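Local coordinates for protein TetR/AcrR family transcriptional regulator (Bradyrhizobium diazoefficiens, PDB 6G8G) that acts as a TetR-family transcriptional repressor that binds the flavonoid genistein and probably releases its DNA operator in response, at residues R28-W31 with Q32-E36; A67-A70 with S71-V74; S79-R82 with D83-V86; R132-E136 with S137-A141; M165-A168 with N169-L172. All blocks are in the same frame, centred on the assembly; numbering follows the deposited sequence.

All five contacts are local, between neighbouring turns or across a helix end. Interactions 1 and 2 lie on helices 23-37 and 65-82 in the DNA-binding part, and they touch: Phe34 and Leu72 pack together, with aromatic faces covered by aliphatic groups or a carbonyl. Interaction 3, a surface contact, takes up the far end of helix 65-82, where one helix bond is weak and a turn replaces the regular pattern. Interaction 4 is a helix break in the ligand-binding part; it packs against interaction 2 through Leu133 and against interaction 3 through Gln81. Interaction 5 is buried, on helix 164-176, its centre about 34 Å from that of interaction 1. Interactions 4 and 5 both touch the second subunit.

Interaction 1: residues R28-W31 with Q32-E36; sequences RAAW and QLFLE
Phe34 lies against Ala30, and Leu35 against Trp31, one turn apart on helix 23-37, the first helix of the TetR-type DNA-binding domain that packs against the helix-turn-helix. The Phe34 ring sits with one face over Ala30 O, 3.2 Å above its plane and toward the rim, and its CE2 lies 4.0 Å from Ala30 CB. The same oxygen accepts the helix bond from Phe34 N, 2.9 Å. At the next residue, the Trp31 indole stands with its CG anti to the backbone N (chi1 178°), which leaves the six-membered ring where Leu35 can reach it. Further out, Phe34 meets the rings of Phe39 and Phe69 edge-to-face and touches Leu72 of helix 65-82, while Leu33 and Ala30 rest on Ile47 of helix 44-51. Replacing Phe34 by an alanine would probably leave Phe39 and Phe69 without their edge-to-face partner and open a gap beside Leu72. Trp31 is covered in turn by Phe116 and Ile119 of helix 114-121. Over one face of the indole lies Leu35 CD2, in a CH-pi contact 4.0 Å from the centroid of the six-membered ring of Trp31 and 28° off its normal.

Interaction 2: residues A67-A70 with S71-V74; sequences ALFA and SLIV
Phe69 is gripped by Ile73 and Leu72 on the next turn of helix 65-82, the long helix that in TetR-family repressors joins the DNA-binding domain to the ligand-binding domain. Its first torsion, -165°, sets CG opposite the backbone N and lays the ring out beside the helix, where the two later side chains can meet it. Ile73 brings its far methyl there by keeping an extended course from CG1 to CD1 (chi2 167°). Leu72 arrives differently: its side chain crosses that of Phe69 at about a right angle, and CB comes 4.1 Å from Phe69 CD1, neither squarely over the face nor at the edge. Underneath, the helix bond from Ile73 N to Phe69 O measures 2.8 Å, and the one from Val74 N to Ala70 O 2.9 Å. Outward, Phe69 meets the ring of Phe39 and touches Ile119 and Ile120 of helix 114-121, whereas Leu72 faces Ile27 and Trp31 of helix 23-37. Ala70, on another side, packs on Leu130 and Leu133 of helix 128-137. Ile73 CD1 hangs over the middle of the Phe69 ring, 4.2 Å from its centroid and only 12° off the normal.

Interaction 3: residues S79-R82 with D83-V86; sequences SLQR and DLPV
Leu84 folds back on Gln81 where the last turn of helix 65-82 gives way to the loop leading to helix 93-109. Following its side chain outward, CB comes first to Gln81 O, 3.6 Å away. The chain then divides at CG. One branch, CD1, lies 3.9 Å from Leu80 O, so two successive carbonyls are lined by the same leucine. The other, CD2, passes obliquely across the Gln81 side chain and ends 4.0 Å from its NE2, a plain van der Waals contact. Gln81 presents its amide here because its chain is bent at chi2 (-74°), and the same NE2 has its real polar partner in Thr142 OG1, to which it donates a hydrogen bond.

The backbone makes a type I turn through Arg82 and Asp83, closed by Leu84 N donating to Gln81 O at 3.3 Å. That donor stands well above the carbonyl plane, 66° out of it, instead of in front of the oxygen. The preceding bond, from Asp83 N to Leu80 O, is weak, with an N-H...O angle of 129°, as suits a helix that is running out. Asp83 itself leans back over the turn, its CB 3.6 Å from Leu80 O.

This end of the helix sits against two others: Gln81 rests on Ala141 and Arg145 and Leu84 on Thr142, all of helix 139-155, while Pro85 touches Asp99 and Gln103 of helix 93-109.

Interaction 4: residues R132-E136 with S137-A141; sequences RLFYE and SGPEA
A helix break joins helix 128-137 to helix 139-155 at the N-cap residue Gly138, and Ser137, Pro139 and Glu140 all fold back onto the turn before it. Ser137 grips Leu133 O twice, through OG at 2.6 Å and through N at 3.0 Å, the donors coming from opposite faces of the carbonyl plane. Its OG reaches that oxygen because it stands beside the backbone N (chi1 -57°). Across the break, Glu140 N donates to Tyr135 O at 2.9 Å, almost straight (170°), so the first turn of one helix is pinned to the last of the other. Within this AefR-like C-terminal domain the junction faces the partner subunit: Tyr135 OH bonds Glu178, and Pro139 touches Leu181, both of the second subunit; Leu181 helps line the genistein pocket. Pro139 touches two rings, CD over a face of Phe134 and CB 3.9 Å from Tyr135 CE1. The Glu140 carboxylate is turned 73° from the Tyr135 ring, with OE1 3.4 Å from Tyr135 CE2. Glu136 and Glu140 run side by side, their OE2 atoms 4.0 Å apart; this is probably eased by Arg132, in a long salt bridge to Glu136 OE2, and Arg144, in a weak, long ion pair with Glu140 OE2.

Interaction 5: residues M165-A168 with N169-L172; sequences MEAA and NQFL
Gln170 reaches back to Glu166, one turn earlier on helix 164-176 of the C-terminal ligand-binding domain, and forms the main side-chain contact here. The backbone bonds come first: Asn169 N donates to Met165 O at 2.8 Å, Gln170 N to Glu166 O at 3.0 Å, and the regular pattern continues to Phe171 and Leu172. The Gln170 to Glu166 bond is bent, its N-H...O angle 143°.

Van der Waals contacts follow. Gln170 stands its CG beside its own backbone N (chi1 -73°) and runs extended from there, which takes CG to 3.2 Å from Glu166 O and the amide obliquely across the Glu166 stem. There NE2 lies 3.7 Å from Glu166 CG. The amide and carboxylate planes are nearly parallel, 11° apart, though no bond links them. Losing the Gln170 amide to an alanine is likely to leave the Glu166 stem without its cover and freer to turn.

In apolar packing, Phe171 meets Phe206 edge-to-face and rests on Leu97, Leu172 touches Phe100 and Tyr104 of helix 93-109, and Met165, built as selenomethionine, lies on Ile143 and Ala147 of helix 139-155. Toward the second subunit, Gln170 packs on Phe205 and Glu166 on Ala201, both of that subunit.

As modelled, Gln170 OE1 and Glu166 O are both acceptors, 3.3 Å apart, so the contact as built rests on packing along the aliphatic stem and on the backbone bonds.

Interaction 1: residues R28-W31 with Q32-E36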
loop_
_atom_site.group_PDB
_atom_site.type_symbol
_atom_site.label_atom_id
_atom_site.label_comp_id
_atom_site.label_asym_id
_atom_site.label_seq_id
_atom_site.Cartn_x
_atom_site.Cartn_y
_atom_site.Cartn_z
ATOM N N ARG A 28 9.861 25.844 -3.737
ATOM C CA ARG A 28 9.984 25.102 -4.994
ATOM C C ARG A 28 11.407 24.605 -5.195
ATOM O O ARG A 28 11.631 23.528 -5.723
ATOM C CB ARG A 28 9.549 25.937 -6.202
ATOM C CG ARG A 28 8.060 26.172 -6.283
ATOM C CD ARG A 28 7.740 26.906 -7.599
ATOM N NE ARG A 28 8.168 28.315 -7.648
ATOM C CZ ARG A 28 7.535 29.327 -7.042
ATOM N NH1 ARG A 28 7.998 30.568 -7.163
ATOM N NH2 ARG A 28 6.459 29.111 -6.283
ATOM N N ALA A 29 12.383 25.374 -4.753
ATOM C CA ALA A 29 13.769 24.951 -4.913
ATOM C C ALA A 29 14.097 23.734 -4.034
ATOM O O ALA A 29 14.880 22.856 -4.423
ATOM C CB ALA A 29 14.703 26.096 -4.591
ATOM N N ALA A 30 13.507 23.708 -2.848
ATOM C CA ALA A 30 13.754 22.645 -1.908
ATOM C C ALA A 30 13.078 21.405 -2.385
ATOM O O ALA A 30 13.617 20.317 -2.275
ATOM C CB ALA A 30 13.242 23.025 -0.536
ATOM N N TRP A 31 11.885 21.562 -2.916
ATOM C CA TRP A 31 11.161 20.413 -3.449
ATOM C C TRP A 31 12.030 19.745 -4.520
ATOM O O TRP A 31 12.281 18.546 -4.469
ATOM C CB TRP A 31 9.810 20.895 -3.991
ATOM C CG TRP A 31 8.951 19.917 -4.608
ATOM C CD1 TRP A 31 8.416 19.941 -5.883
ATOM C CD2 TRP A 31 8.458 18.765 -3.985
ATOM N NE1 TRP A 31 7.620 18.845 -6.079
ATOM C CE2 TRP A 31 7.629 18.101 -4.930
ATOM C CE3 TRP A 31 8.642 18.205 -2.711
ATOM C CZ2 TRP A 31 6.988 16.914 -4.638
ATOM C CZ3 TRP A 31 8.013 17.031 -2.424
ATOM C CH2 TRP A 31 7.189 16.389 -3.383
ATOM N N GLN A 32 12.529 20.549 -5.453
ATOM C CA GLN A 32 13.365 20.059 -6.522
ATOM C C GLN A 32 14.536 19.236 -5.979
ATOM O O GLN A 32 14.799 18.129 -6.444
ATOM C CB GLN A 32 13.890 21.231 -7.326
ATOM C CG GLN A 32 14.740 20.853 -8.532
ATOM C CD GLN A 32 14.038 20.051 -9.607
ATOM O OE1 GLN A 32 13.552 20.620 -10.583
ATOM N NE2 GLN A 32 14.042 18.711 -9.481
ATOM N N LEU A 33 15.250 19.763 -5.003
ATOM C CA LEU A 33 16.399 19.047 -4.484
ATOM C C LEU A 33 16.036 17.780 -3.720
ATOM O O LEU A 33 16.720 16.761 -3.821
ATOM C CB LEU A 33 17.239 19.957 -3.584
ATOM C CG LEU A 33 18.029 21.032 -4.341
ATOM C CD1 LEU A 33 18.607 22.071 -3.401
ATOM C CD2 LEU A 33 19.156 20.382 -5.130
ATOM N N PHE A 34 14.966 17.838 -2.946
ATOM C CA PHE A 34 14.567 16.686 -2.195
ATOM C C PHE A 34 14.256 15.550 -3.157
ATOM O O PHE A 34 14.590 14.394 -2.871
ATOM C CB PHE A 34 13.354 16.979 -1.305
ATOM C CG PHE A 34 13.629 17.928 -0.184
ATOM C CD1 PHE A 34 14.899 18.118 0.307
ATOM C CD2 PHE A 34 12.606 18.621 0.391
ATOM C CE1 PHE A 34 15.140 19.029 1.326
ATOM C CE2 PHE A 34 12.844 19.529 1.402
ATOM C CZ PHE A 34 14.111 19.731 1.875
ATOM N N LEU A 35 13.628 15.845 -4.294
ATOM C CA LEU A 35 13.326 14.729 -5.180
ATOM C C LEU A 35 14.515 14.352 -6.041
ATOM O O LEU A 35 14.667 13.181 -6.313
ATOM C CB LEU A 35 11.976 14.736 -5.905
ATOM C CG LEU A 35 11.294 16.025 -6.192
ATOM C CD1 LEU A 35 12.059 16.749 -7.270
ATOM C CD2 LEU A 35 9.872 15.740 -6.612
ATOM N N GLU A 36 15.397 15.285 -6.392
ATOM C CA GLU A 36 16.669 14.910 -7.061
ATOM C C GLU A 36 17.526 14.017 -6.159
ATOM O O GLU A 36 17.866 12.914 -6.543
ATOM C CB GLU A 36 17.509 16.134 -7.476
ATOM C CG GLU A 36 17.096 16.859 -8.773
ATOM C CD GLU A 36 17.813 18.217 -8.990
ATOM O OE1 GLU A 36 17.200 19.162 -9.534
ATOM O OE2 GLU A 36 18.995 18.349 -8.623
#

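Interaction 2: residues A67-A70 with S71-V74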
loop_
_atom_site.group_PDB
_atom_site.type_symbol
_atom_site.label_atom_id
_atom_site.label_comp_id
_atom_site.label_asym_id
_atom_site.label_seq_id
_atom_site.Cartn_x
_atom_site.Cartn_y
_atom_site.Cartn_z
ATOM N N ALA A 67 11.743 21.807 9.284
ATOM C CA ALA A 67 10.620 22.738 9.207
ATOM C C ALA A 67 10.241 23.046 7.752
ATOM O O ALA A 67 9.085 23.147 7.404
ATOM C CB ALA A 67 10.931 23.998 10.000
ATOM N N LEU A 68 11.225 23.126 6.895
ATOM C CA LEU A 68 10.971 23.391 5.489
ATOM C C LEU A 68 10.161 22.267 4.857
ATOM O O LEU A 68 9.193 22.508 4.150
ATOM C CB LEU A 68 12.292 23.458 4.789
ATOM C CG LEU A 68 12.625 24.022 3.449
ATOM C CD1 LEU A 68 12.086 25.370 3.161
ATOM C CD2 LEU A 68 14.144 24.157 3.431
ATOM N N PHE A 69 10.531 21.036 5.163
ATOM C CA PHE A 69 9.831 19.888 4.609
ATOM C C PHE A 69 8.410 19.738 5.165
ATOM O O PHE A 69 7.471 19.346 4.453
ATOM C CB PHE A 69 10.620 18.620 4.876
ATOM C CG PHE A 69 10.183 17.446 4.045
ATOM C CD1 PHE A 69 9.695 17.623 2.773
ATOM C CD2 PHE A 69 10.296 16.168 4.523
ATOM C CE1 PHE A 69 9.283 16.555 2.018
ATOM C CE2 PHE A 69 9.884 15.095 3.781
ATOM C CZ PHE A 69 9.379 15.290 2.522
ATOM N N ALA A 70 8.251 20.082 6.435
ATOM C CA ALA A 70 6.941 20.129 7.025
ATOM C C ALA A 70 6.025 21.102 6.292
ATOM O O ALA A 70 4.853 20.779 6.038
ATOM C CB ALA A 70 7.038 20.485 8.487
ATOM N N SER A 71 6.520 22.272 5.912
ATOM C CA SER A 71 5.691 23.198 5.100
ATOM C C SER A 71 5.301 22.597 3.761
ATOM O O SER A 71 4.198 22.806 3.275
ATOM C CB SER A 71 6.429 24.494 4.829
ATOM O OG SER A 71 6.415 25.342 5.949
ATOM N N LEU A 72 6.230 21.879 3.148
ATOM C CA LEU A 72 5.952 21.268 1.860
ATOM C C LEU A 72 4.871 20.239 2.000
ATOM O O LEU A 72 3.922 20.210 1.219
ATOM C CB LEU A 72 7.165 20.573 1.328
ATOM C CG LEU A 72 8.090 21.537 0.560
ATOM C CD1 LEU A 72 9.525 21.051 0.422
ATOM C CD2 LEU A 72 7.504 21.811 -0.823
ATOM N N ILE A 73 5.019 19.403 3.027
ATOM C CA ILE A 73 4.009 18.414 3.332
ATOM C C ILE A 73 2.645 19.014 3.575
ATOM O O ILE A 73 1.682 18.609 2.944
ATOM C CB ILE A 73 4.380 17.600 4.559
ATOM C CG1 ILE A 73 5.485 16.639 4.202
ATOM C CG2 ILE A 73 3.198 16.797 5.068
ATOM C CD1 ILE A 73 6.131 16.007 5.411
ATOM N N VAL A 74 2.544 19.955 4.495
ATOM C CA VAL A 74 1.243 20.509 4.795
ATOM C C VAL A 74 0.621 21.133 3.561
ATOM O O VAL A 74 -0.569 21.023 3.345
ATOM C CB VAL A 74 1.370 21.532 5.921
ATOM C CG1 VAL A 74 0.118 22.373 6.094
ATOM C CG2 VAL A 74 1.740 20.820 7.214
#

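Interaction 3: residues S79-R82 with D83-V86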
loop_
_atom_site.group_PDB
_atom_site.type_symbol
_atom_site.label_atom_id
_atom_site.label_comp_id
_atom_site.label_asym_id
_atom_site.label_seq_id
_atom_site.Cartn_x
_atom_site.Cartn_y
_atom_site.Cartn_z
ATOM N N SER A 79 -3.745 20.661 -0.448
ATOM C CA SER A 79 -4.111 20.776 -1.857
ATOM C C SER A 79 -4.874 19.551 -2.353
ATOM O O SER A 79 -5.971 19.681 -2.893
ATOM C CB SER A 79 -2.837 20.968 -2.679
ATOM O OG SER A 79 -3.146 21.260 -4.025
ATOM N N LEU A 80 -4.313 18.365 -2.107
ATOM C CA LEU A 80 -5.004 17.070 -2.400
ATOM C C LEU A 80 -6.366 16.962 -1.725
ATOM O O LEU A 80 -7.330 16.502 -2.321
ATOM C CB LEU A 80 -4.111 15.865 -2.053
ATOM C CG LEU A 80 -2.889 15.795 -2.994
ATOM C CD1 LEU A 80 -1.744 14.931 -2.429
ATOM C CD2 LEU A 80 -3.317 15.321 -4.383
ATOM N N GLN A 81 -6.477 17.488 -0.520
ATOM C CA GLN A 81 -7.755 17.478 0.194
ATOM C C GLN A 81 -8.866 18.330 -0.433
ATOM O O GLN A 81 -10.046 18.006 -0.299
ATOM C CB GLN A 81 -7.527 17.880 1.644
ATOM C CG GLN A 81 -6.803 16.828 2.444
ATOM C CD GLN A 81 -7.707 15.661 2.764
ATOM O OE1 GLN A 81 -8.812 15.841 3.299
ATOM N NE2 GLN A 81 -7.270 14.458 2.403
ATOM N N ARG A 82 -8.493 19.411 -1.116
ATOM C CA ARG A 82 -9.480 20.259 -1.782
ATOM C C ARG A 82 -10.021 19.646 -3.059
ATOM O O ARG A 82 -11.111 19.984 -3.490
ATOM C CB ARG A 82 -8.899 21.643 -2.087
ATOM C CG ARG A 82 -8.445 22.421 -0.863
ATOM C CD ARG A 82 -8.153 23.913 -1.142
ATOM N NE ARG A 82 -6.765 24.179 -0.756
ATOM C CZ ARG A 82 -5.739 24.314 -1.606
ATOM N NH1 ARG A 82 -5.908 24.273 -2.933
ATOM N NH2 ARG A 82 -4.513 24.501 -1.129
ATOM N N ASP A 83 -9.261 18.753 -3.660
ATOM C CA ASP A 83 -9.765 18.004 -4.799
ATOM C C ASP A 83 -10.791 16.938 -4.414
ATOM O O ASP A 83 -11.256 16.175 -5.265
ATOM C CB ASP A 83 -8.604 17.333 -5.562
ATOM C CG ASP A 83 -7.545 18.335 -6.042
ATOM O OD1 ASP A 83 -7.784 19.569 -5.975
ATOM O OD2 ASP A 83 -6.466 17.870 -6.479
ATOM N N LEU A 84 -11.073 16.781 -3.135
ATOM C CA LEU A 84 -12.024 15.745 -2.754
ATOM C C LEU A 84 -13.343 16.440 -2.564
ATOM O O LEU A 84 -13.359 17.508 -1.985
ATOM C CB LEU A 84 -11.590 14.982 -1.469
ATOM C CG LEU A 84 -10.826 13.640 -1.489
ATOM C CD1 LEU A 84 -9.876 13.534 -2.665
ATOM C CD2 LEU A 84 -10.069 13.375 -0.202
ATOM N N PRO A 85 -14.461 15.827 -2.997
ATOM C CA PRO A 85 -15.757 16.466 -2.739
ATOM C C PRO A 85 -16.138 16.437 -1.270
ATOM O O PRO A 85 -15.518 15.705 -0.468
ATOM C CB PRO A 85 -16.762 15.634 -3.535
ATOM C CG PRO A 85 -16.051 14.423 -3.996
ATOM C CD PRO A 85 -14.611 14.472 -3.550
ATOM N N VAL A 86 -17.072 17.309 -0.909
ATOM C CA VAL A 86 -17.749 17.187 0.367
ATOM C C VAL A 86 -19.081 16.476 0.076
ATOM O O VAL A 86 -19.984 17.056 -0.526
ATOM C CB VAL A 86 -18.007 18.543 1.075
ATOM C CG1 VAL A 86 -18.795 18.295 2.368
ATOM C CG2 VAL A 86 -16.697 19.263 1.384
#

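Interaction 4: residues R132-E136 with S137-A141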
loop_
_atom_site.group_PDB
_atom_site.type_symbol
_atom_site.label_atom_id
_atom_site.label_comp_id
_atom_site.label_asym_id
_atom_site.label_seq_id
_atom_site.Cartn_x
_atom_site.Cartn_y
_atom_site.Cartn_z
ATOM N N ARG A 132 4.757 10.930 10.363
ATOM C CA ARG A 132 3.412 10.980 10.939
ATOM C C ARG A 132 2.667 12.216 10.527
ATOM O O ARG A 132 1.458 12.202 10.338
ATOM C CB ARG A 132 3.456 10.910 12.446
ATOM C CG ARG A 132 2.080 10.763 13.055
ATOM C CD ARG A 132 2.153 10.035 14.377
ATOM N NE ARG A 132 2.251 8.579 14.272
ATOM C CZ ARG A 132 1.268 7.788 13.844
ATOM N NH1 ARG A 132 0.098 8.297 13.431
ATOM N NH2 ARG A 132 1.462 6.475 13.804
ATOM N N LEU A 133 3.391 13.303 10.375
ATOM C CA LEU A 133 2.768 14.527 9.910
ATOM C C LEU A 133 2.122 14.302 8.529
ATOM O O LEU A 133 1.030 14.779 8.262
ATOM C CB LEU A 133 3.796 15.660 9.832
ATOM C CG LEU A 133 3.215 16.966 9.283
ATOM C CD1 LEU A 133 2.120 17.496 10.173
ATOM C CD2 LEU A 133 4.295 18.002 9.096
ATOM N N PHE A 134 2.834 13.608 7.657
ATOM C CA PHE A 134 2.298 13.305 6.358
ATOM C C PHE A 134 1.060 12.423 6.482
ATOM O O PHE A 134 0.004 12.722 5.913
ATOM C CB PHE A 134 3.338 12.616 5.470
ATOM C CG PHE A 134 2.730 12.002 4.251
ATOM C CD1 PHE A 134 2.382 12.794 3.164
ATOM C CD2 PHE A 134 2.424 10.670 4.223
ATOM C CE1 PHE A 134 1.796 12.250 2.057
ATOM C CE2 PHE A 134 1.849 10.115 3.104
ATOM C CZ PHE A 134 1.535 10.905 2.026
ATOM N N TYR A 135 1.182 11.344 7.245
ATOM C CA TYR A 135 0.056 10.444 7.437
ATOM C C TYR A 135 -1.198 11.171 7.934
ATOM O O TYR A 135 -2.272 10.969 7.380
ATOM C CB TYR A 135 0.403 9.306 8.388
ATOM C CG TYR A 135 -0.775 8.391 8.609
ATOM C CD1 TYR A 135 -1.177 7.490 7.634
ATOM C CD2 TYR A 135 -1.522 8.484 9.765
ATOM C CE1 TYR A 135 -2.279 6.685 7.823
ATOM C CE2 TYR A 135 -2.637 7.702 9.974
ATOM C CZ TYR A 135 -3.013 6.801 9.004
ATOM O OH TYR A 135 -4.143 6.053 9.269
ATOM N N GLU A 136 -1.055 12.022 8.945
ATOM C CA GLU A 136 -2.213 12.691 9.565
ATOM C C GLU A 136 -2.784 13.806 8.723
ATOM O O GLU A 136 -3.971 14.113 8.815
ATOM C CB GLU A 136 -1.883 13.214 10.965
ATOM C CG GLU A 136 -1.468 12.089 11.917
ATOM C CD GLU A 136 -1.531 12.430 13.402
ATOM O OE1 GLU A 136 -1.438 13.640 13.737
ATOM O OE2 GLU A 136 -1.665 11.470 14.216
ATOM N N SER A 137 -1.964 14.382 7.864
ATOM C CA SER A 137 -2.407 15.481 6.996
ATOM C C SER A 137 -3.049 14.998 5.713
ATOM O O SER A 137 -3.788 15.728 5.089
ATOM C CB SER A 137 -1.199 16.340 6.632
ATOM O OG SER A 137 -0.571 16.811 7.803
ATOM N N GLY A 138 -2.693 13.793 5.280
ATOM C CA GLY A 138 -3.201 13.237 4.011
ATOM C C GLY A 138 -4.189 12.085 4.214
ATOM O O GLY A 138 -5.369 12.288 4.435
ATOM N N PRO A 139 -3.694 10.863 4.203
ATOM C CA PRO A 139 -4.500 9.679 4.382
ATOM C C PRO A 139 -5.479 9.760 5.545
ATOM O O PRO A 139 -6.665 9.470 5.374
ATOM C CB PRO A 139 -3.454 8.609 4.661
ATOM C CG PRO A 139 -2.272 9.045 3.909
ATOM C CD PRO A 139 -2.277 10.544 3.956
ATOM N N GLU A 140 -5.006 10.119 6.736
ATOM C CA GLU A 140 -5.919 10.143 7.872
ATOM C C GLU A 140 -6.937 11.247 7.688
ATOM O O GLU A 140 -8.065 11.133 8.122
ATOM C CB GLU A 140 -5.190 10.282 9.202
ATOM C CG GLU A 140 -6.074 9.880 10.361
ATOM C CD GLU A 140 -5.355 9.775 11.690
ATOM O OE1 GLU A 140 -5.098 8.620 12.160
ATOM O OE2 GLU A 140 -5.076 10.844 12.270
ATOM N N ALA A 141 -6.540 12.324 7.040
ATOM C CA ALA A 141 -7.479 13.421 6.801
ATOM C C ALA A 141 -8.616 12.981 5.910
ATOM O O ALA A 141 -9.778 13.335 6.142
ATOM C CB ALA A 141 -6.770 14.607 6.178
#

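Interaction 5: residues M165-A168 with N169-L172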
loop_
_atom_site.group_PDB
_atom_site.type_symbol
_atom_site.label_atom_id
_atom_site.label_comp_id
_atom_site.label_asym_id
_atom_site.label_seq_id
_atom_site.Cartn_x
_atom_site.Cartn_y
_atom_site.Cartn_z
HETATM N N MSE A 165 -14.950 6.341 11.902
HETATM C CA MSE A 165 -13.604 6.240 11.329
HETATM C C MSE A 165 -13.313 4.827 10.879
HETATM O O MSE A 165 -12.785 4.612 9.800
HETATM C CB MSE A 165 -12.594 6.748 12.339
HETATM C CG MSE A 165 -12.734 8.261 12.338
HETATM SE SE MSE A 165 -11.151 9.114 13.144
HETATM C CE MSE A 165 -9.705 8.552 11.949
ATOM N N GLU A 166 -13.662 3.857 11.707
ATOM C CA GLU A 166 -13.519 2.491 11.341
ATOM C C GLU A 166 -14.254 2.271 10.034
ATOM O O GLU A 166 -13.724 1.664 9.123
ATOM C CB GLU A 166 -14.049 1.595 12.473
ATOM C CG GLU A 166 -13.925 0.086 12.240
ATOM C CD GLU A 166 -14.202 -0.760 13.480
ATOM O OE1 GLU A 166 -15.359 -0.747 13.993
ATOM O OE2 GLU A 166 -13.232 -1.420 13.939
ATOM N N ALA A 167 -15.475 2.774 9.934
ATOM C CA ALA A 167 -16.284 2.516 8.735
ATOM C C ALA A 167 -15.714 3.220 7.535
ATOM O O ALA A 167 -15.717 2.689 6.442
ATOM C CB ALA A 167 -17.711 2.942 8.945
ATOM N N ALA A 168 -15.220 4.421 7.735
ATOM C CA ALA A 168 -14.618 5.152 6.639
ATOM C C ALA A 168 -13.425 4.374 6.129
ATOM O O ALA A 168 -13.237 4.202 4.929
ATOM C CB ALA A 168 -14.198 6.538 7.098
ATOM N N ASN A 169 -12.603 3.911 7.047
ATOM C CA ASN A 169 -11.398 3.199 6.658
ATOM C C ASN A 169 -11.735 1.903 5.922
ATOM O O ASN A 169 -11.040 1.482 5.003
ATOM C CB ASN A 169 -10.571 2.946 7.900
ATOM C CG ASN A 169 -9.271 2.271 7.620
ATOM O OD1 ASN A 169 -9.037 1.262 8.205
ATOM N ND2 ASN A 169 -8.405 2.842 6.780
ATOM N N GLN A 170 -12.841 1.295 6.291
ATOM C CA GLN A 170 -13.242 0.071 5.654
ATOM C C GLN A 170 -13.712 0.333 4.257
ATOM O O GLN A 170 -13.345 -0.377 3.329
ATOM C CB GLN A 170 -14.316 -0.600 6.477
ATOM C CG GLN A 170 -13.719 -1.199 7.733
ATOM C CD GLN A 170 -14.753 -1.535 8.788
ATOM O OE1 GLN A 170 -15.824 -0.928 8.864
ATOM N NE2 GLN A 170 -14.432 -2.519 9.618
ATOM N N PHE A 171 -14.472 1.393 4.093
ATOM C CA PHE A 171 -14.918 1.789 2.753
ATOM C C PHE A 171 -13.743 2.025 1.818
ATOM O O PHE A 171 -13.719 1.544 0.701
ATOM C CB PHE A 171 -15.780 3.049 2.819
ATOM C CG PHE A 171 -16.206 3.542 1.489
ATOM C CD1 PHE A 171 -17.287 2.974 0.853
ATOM C CD2 PHE A 171 -15.550 4.574 0.879
ATOM C CE1 PHE A 171 -17.696 3.432 -0.379
ATOM C CE2 PHE A 171 -15.962 5.048 -0.358
ATOM C CZ PHE A 171 -17.030 4.476 -0.987
ATOM N N LEU A 172 -12.754 2.746 2.308
ATOM C CA LEU A 172 -11.608 3.086 1.507
ATOM C C LEU A 172 -10.724 1.876 1.240
ATOM O O LEU A 172 -10.295 1.667 0.111
ATOM C CB LEU A 172 -10.824 4.208 2.160
ATOM C CG LEU A 172 -11.602 5.528 2.302
ATOM C CD1 LEU A 172 -10.922 6.467 3.284
ATOM C CD2 LEU A 172 -11.748 6.214 0.954
#